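Local coordinates for biofilm growth-associated repressor (Xylella fastidiosa, PDB 3PQK), which represses transcription of its own operon by binding a palindromic AT-rich sequence that spans the -10 region of the blh promoter, at the interface of chains A and B. Numbering follows the deposited sequence. Chains: chain A/B, Biofilm growth-associated repressor.

Contact 1: the interface of chains A and B. Residues chain A 20, 26, 91, 95; chain B 10, 13-14, 17.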
loop_
_atom_site.group_PDB
_atom_site.type_symbol
_atom_site.label_atom_id
_atom_site.label_comp_id
_atom_site.label_asym_id
_atom_site.label_seq_id
_atom_site.Cartn_x
_atom_site.Cartn_y
_atom_site.Cartn_z
ATOM N N LEU A 20 6.764 0.412 2.816
ATOM C CA LEU A 20 6.545 -0.767 1.978
ATOM C C LEU A 20 6.916 -0.551 0.502
ATOM O O LEU A 20 6.960 -1.514 -0.248
ATOM C CB LEU A 20 5.108 -1.278 2.115
ATOM C CG LEU A 20 4.657 -1.719 3.505
ATOM C CD1 LEU A 20 3.195 -1.988 3.512
ATOM C CD2 LEU A 20 5.414 -2.970 3.978
ATOM N N LEU A 26 8.761 -5.646 -0.177
ATOM C CA LEU A 26 7.526 -6.303 -0.585
ATOM C C LEU A 26 7.650 -7.826 -0.732
ATOM O O LEU A 26 6.779 -8.551 -0.263
ATOM C CB LEU A 26 6.970 -5.672 -1.847
ATOM C CG LEU A 26 6.254 -4.355 -1.607
ATOM C CD1 LEU A 26 5.977 -3.650 -2.927
ATOM C CD2 LEU A 26 4.952 -4.579 -0.849
ATOM N N LEU A 91 -2.073 -6.836 0.448
ATOM C CA LEU A 91 -1.133 -6.785 -0.681
ATOM C C LEU A 91 -0.853 -8.218 -1.186
ATOM O O LEU A 91 -0.724 -8.426 -2.394
ATOM C CB LEU A 91 0.197 -6.119 -0.255
ATOM C CG LEU A 91 0.171 -4.613 0.052
ATOM C CD1 LEU A 91 1.429 -4.207 0.832
ATOM C CD2 LEU A 91 0.062 -3.768 -1.245
ATOM N N PHE A 95 -1.952 -8.940 -4.941
ATOM C CA PHE A 95 -0.821 -9.057 -5.854
ATOM C C PHE A 95 0.011 -10.344 -5.824
ATOM O O PHE A 95 0.140 -11.003 -6.857
ATOM C CB PHE A 95 0.103 -7.829 -5.705
ATOM C CG PHE A 95 -0.571 -6.491 -5.899
ATOM C CD1 PHE A 95 -0.823 -5.998 -7.180
ATOM C CD2 PHE A 95 -0.904 -5.696 -4.803
ATOM C CE1 PHE A 95 -1.419 -4.751 -7.366
ATOM C CE2 PHE A 95 -1.494 -4.439 -4.986
ATOM C CZ PHE A 95 -1.753 -3.974 -6.270
ATOM N N ALA B 10 6.825 -7.171 -7.799
ATOM C CA ALA B 10 7.367 -6.409 -6.676
ATOM C C ALA B 10 7.628 -4.956 -7.044
ATOM O O ALA B 10 7.168 -4.068 -6.341
ATOM C CB ALA B 10 8.644 -7.053 -6.171
ATOM N N VAL B 13 4.263 -3.104 -7.866
ATOM C CA VAL B 13 3.491 -2.818 -6.622
ATOM C C VAL B 13 4.184 -1.711 -5.793
ATOM O O VAL B 13 3.512 -0.810 -5.289
ATOM C CB VAL B 13 3.209 -4.120 -5.824
ATOM C CG1 VAL B 13 2.452 -3.859 -4.515
ATOM C CG2 VAL B 13 2.411 -5.071 -6.688
ATOM N N ALA B 14 5.524 -1.738 -5.728
ATOM C CA ALA B 14 6.296 -0.709 -5.038
ATOM C C ALA B 14 6.064 0.643 -5.678
ATOM O O ALA B 14 5.921 1.636 -4.960
ATOM C CB ALA B 14 7.771 -1.057 -5.059
ATOM N N LEU B 17 2.707 1.904 -4.658
ATOM C CA LEU B 17 2.720 2.364 -3.259
ATOM C C LEU B 17 3.382 3.727 -3.160
ATOM O O LEU B 17 2.931 4.562 -2.378
ATOM C CB LEU B 17 3.412 1.353 -2.315
ATOM C CG LEU B 17 2.750 -0.032 -2.168
ATOM C CD1 LEU B 17 3.553 -0.916 -1.229
ATOM C CD2 LEU B 17 1.309 0.059 -1.722
#
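B:Val13 of the first helix of chain B lies between A:Phe95 and A:Leu26. The stem, CB, faces A:Leu26 CD1. From there CG2, anti to the carbonyl carbon, comes over one face of the A:Phe95 ring in a CH-pi contact, 3.3 Å above the plane and displaced toward the rim. It lies over the CG–CD1 side of the ring, 3.4 Å from A:Phe95 CG and as near to CD1. The other methyl, CG1, points anti to the backbone N (chi1 178°), where it meets A:Leu26 CD1 at 3.9 Å, touches the CD2–CE2 side of the ring, and faces A:Leu91 CD2. A beta-branched residue suits this place: CG2 lies over the ring face, while CG1 fills the angle between the ring and two leucines, A:Leu26 and A:Leu91.

A:Leu26 sends CD1 against the backbone of the B helix, 3.6 Å from B:Ala14 CA and close to the carbonyl O of B:Ala10. Small side chains at B:Ala10 and B:Ala14 let the leucine come this near to the main chain. Its second methyl, CD2, meets B:Leu17 CD1 tip to tip at 3.9 Å.

B:Leu17, one turn beyond B:Val13, touches three helices of chain A. CD1 lies between A:Leu26 and the last turn of helix 5-20, 3.7 Å from A:Leu20 CB, while CD2 turns to A:Leu91 and meets its CD2 end on at 4.1 Å. Leucine fits because its branch lies far enough from the backbone to span these neighbours.

The patch belongs to the dimer interface of this ArsR-family winged-helix repressor. Helix 3-20 of chain B lies across chain A and packs against the end of helix 5-20, helix 23-33 and helix 84-96; the two-fold axis repeats the contact with the chains exchanged.

Contact 2: the interface of chains A and B. Residues chain A 87, 90-91, 94-95; chain B 86-87, 90, 94.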
loop_
_atom_site.group_PDB
_atom_site.type_symbol
_atom_site.label_atom_id
_atom_site.label_comp_id
_atom_site.label_asym_id
_atom_site.label_seq_id
_atom_site.Cartn_x
_atom_site.Cartn_y
_atom_site.Cartn_z
ATOM N N LEU A 87 -2.428 -4.713 6.202
ATOM C CA LEU A 87 -2.133 -4.168 4.880
ATOM C C LEU A 87 -1.291 -5.185 4.090
ATOM O O LEU A 87 -1.569 -5.419 2.906
ATOM C CB LEU A 87 -1.417 -2.796 4.976
ATOM C CG LEU A 87 -0.936 -2.179 3.622
ATOM C CD1 LEU A 87 -2.074 -2.008 2.635
ATOM C CD2 LEU A 87 -0.205 -0.853 3.855
ATOM N N ALA A 90 -3.417 -7.856 2.714
ATOM C CA ALA A 90 -4.187 -7.367 1.562
ATOM C C ALA A 90 -3.330 -7.291 0.320
ATOM O O ALA A 90 -3.804 -7.638 -0.750
ATOM C CB ALA A 90 -4.785 -6.004 1.856
ATOM N N LEU A 91 -2.073 -6.836 0.448
ATOM C CA LEU A 91 -1.133 -6.785 -0.681
ATOM C C LEU A 91 -0.853 -8.218 -1.186
ATOM O O LEU A 91 -0.724 -8.426 -2.394
ATOM C CB LEU A 91 0.197 -6.119 -0.255
ATOM C CG LEU A 91 0.171 -4.613 0.052
ATOM C CD1 LEU A 91 1.429 -4.207 0.832
ATOM C CD2 LEU A 91 0.062 -3.768 -1.245
ATOM N N ILE A 94 -4.144 -9.389 -3.114
ATOM C CA ILE A 94 -4.333 -8.647 -4.362
ATOM C C ILE A 94 -3.228 -8.943 -5.380
ATOM O O ILE A 94 -3.532 -9.147 -6.555
ATOM C CB ILE A 94 -4.484 -7.119 -4.113
ATOM C CG1 ILE A 94 -5.714 -6.801 -3.231
ATOM C CG2 ILE A 94 -4.544 -6.350 -5.433
ATOM C CD1 ILE A 94 -5.585 -5.462 -2.423
ATOM N N PHE A 95 -1.952 -8.940 -4.941
ATOM C CA PHE A 95 -0.821 -9.057 -5.854
ATOM C C PHE A 95 0.011 -10.344 -5.824
ATOM O O PHE A 95 0.140 -11.003 -6.857
ATOM C CB PHE A 95 0.103 -7.829 -5.705
ATOM C CG PHE A 95 -0.571 -6.491 -5.899
ATOM C CD1 PHE A 95 -0.823 -5.998 -7.180
ATOM C CD2 PHE A 95 -0.904 -5.696 -4.803
ATOM C CE1 PHE A 95 -1.419 -4.751 -7.366
ATOM C CE2 PHE A 95 -1.494 -4.439 -4.986
ATOM C CZ PHE A 95 -1.753 -3.974 -6.270
ATOM N N GLN B 86 -8.444 -2.003 -6.374
ATOM C CA GLN B 86 -8.515 -3.108 -5.401
ATOM C C GLN B 86 -7.664 -2.747 -4.177
ATOM O O GLN B 86 -8.078 -2.979 -3.044
ATOM C CB GLN B 86 -8.009 -4.434 -6.026
ATOM C CG GLN B 86 -8.894 -5.054 -7.137
ATOM C CD GLN B 86 -8.226 -6.257 -7.830
ATOM O OE1 GLN B 86 -7.408 -6.983 -7.252
ATOM N NE2 GLN B 86 -8.548 -6.508 -9.101
ATOM N N LEU B 87 -6.518 -2.102 -4.400
ATOM C CA LEU B 87 -5.651 -1.693 -3.295
ATOM C C LEU B 87 -6.313 -0.533 -2.533
ATOM O O LEU B 87 -6.335 -0.542 -1.294
ATOM C CB LEU B 87 -4.237 -1.322 -3.785
ATOM C CG LEU B 87 -3.263 -0.731 -2.710
ATOM C CD1 LEU B 87 -3.070 -1.689 -1.529
ATOM C CD2 LEU B 87 -1.927 -0.357 -3.331
ATOM N N ALA B 90 -8.938 -1.789 -0.276
ATOM C CA ALA B 90 -8.352 -2.425 0.911
ATOM C C ALA B 90 -7.875 -1.391 1.905
ATOM O O ALA B 90 -8.049 -1.590 3.100
ATOM C CB ALA B 90 -7.193 -3.330 0.519
ATOM N N ILE B 94 -9.295 -1.124 5.748
ATOM C CA ILE B 94 -8.347 -1.243 6.864
ATOM C C ILE B 94 -8.225 0.059 7.650
ATOM O O ILE B 94 -8.210 0.018 8.878
ATOM C CB ILE B 94 -6.955 -1.751 6.385
ATOM C CG1 ILE B 94 -7.039 -3.158 5.744
ATOM C CG2 ILE B 94 -5.935 -1.738 7.532
ATOM C CD1 ILE B 94 -5.892 -3.438 4.713
#
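Helix 84-96 of chain A packs against the same helix of chain B around the two-fold axis. A:Ala90 and B:Ala90 meet at the middle, their CB methyls 3.8 Å apart; a side chain of one carbon suits this position, since it lets the helices come close.

Larger side chains fill the flanks. A:Ile94 has CG1 anti to the carbonyl carbon (chi1 -61°), and an extended chi2 of 154° carries CD1 to the partner's main chain, 3.6 Å from the carbonyl O of B:Gln86. The same methyl lies 3.9 Å from B:Leu87 CA and 4.0 Å from B:Ala90 CB. B:Ile94 makes the matching reach, with CD1 3.8 Å from A:Leu87 CA. Isoleucine can do this because its long branch probes the partner's backbone while the short branch, CG2, lies between the ring of A:Phe95, over its centre, and B:Gln86.

B:Leu87 holds CG anti to the backbone N (chi1 174°), which sends CD1 obliquely across the A:Leu91 side chain, 3.8 Å from its CD2. A:Phe95 CE2 borders B:Leu87 CB more loosely, at 4.3 Å.

B:Gln86 stands at the margin, where a glutamine can offer aliphatic carbon (CB, near A:Ile94 CG2) as well as a polar end. Its side chain slides past A:Ile94 in the opposite direction, putting the amide oxygen OE1 3.5 Å from A:Ile94 CG2, a van der Waals contact.

Contact 1 and contact 2 are adjoining parts of one two-fold interface, with the centres of their C-alpha atoms about 9 Å apart. A:Leu91 and A:Phe95 belong to both, so helix 84-96 of chain A is packed by two helices of chain B at once: the N-terminal helix 3-20 in contact 1 and the symmetry-equivalent helix 84-96 in contact 2. Such joined apolar packing probably fixes how the two winged-helix subunits are set, as a dimer reading a palindromic operator requires. Helix 84-96 also carries A:Cys96, disulfide-bonded to A:Cys30 and next to A:Phe95, so this disulfide, probably the redox switch, could be felt at the interface.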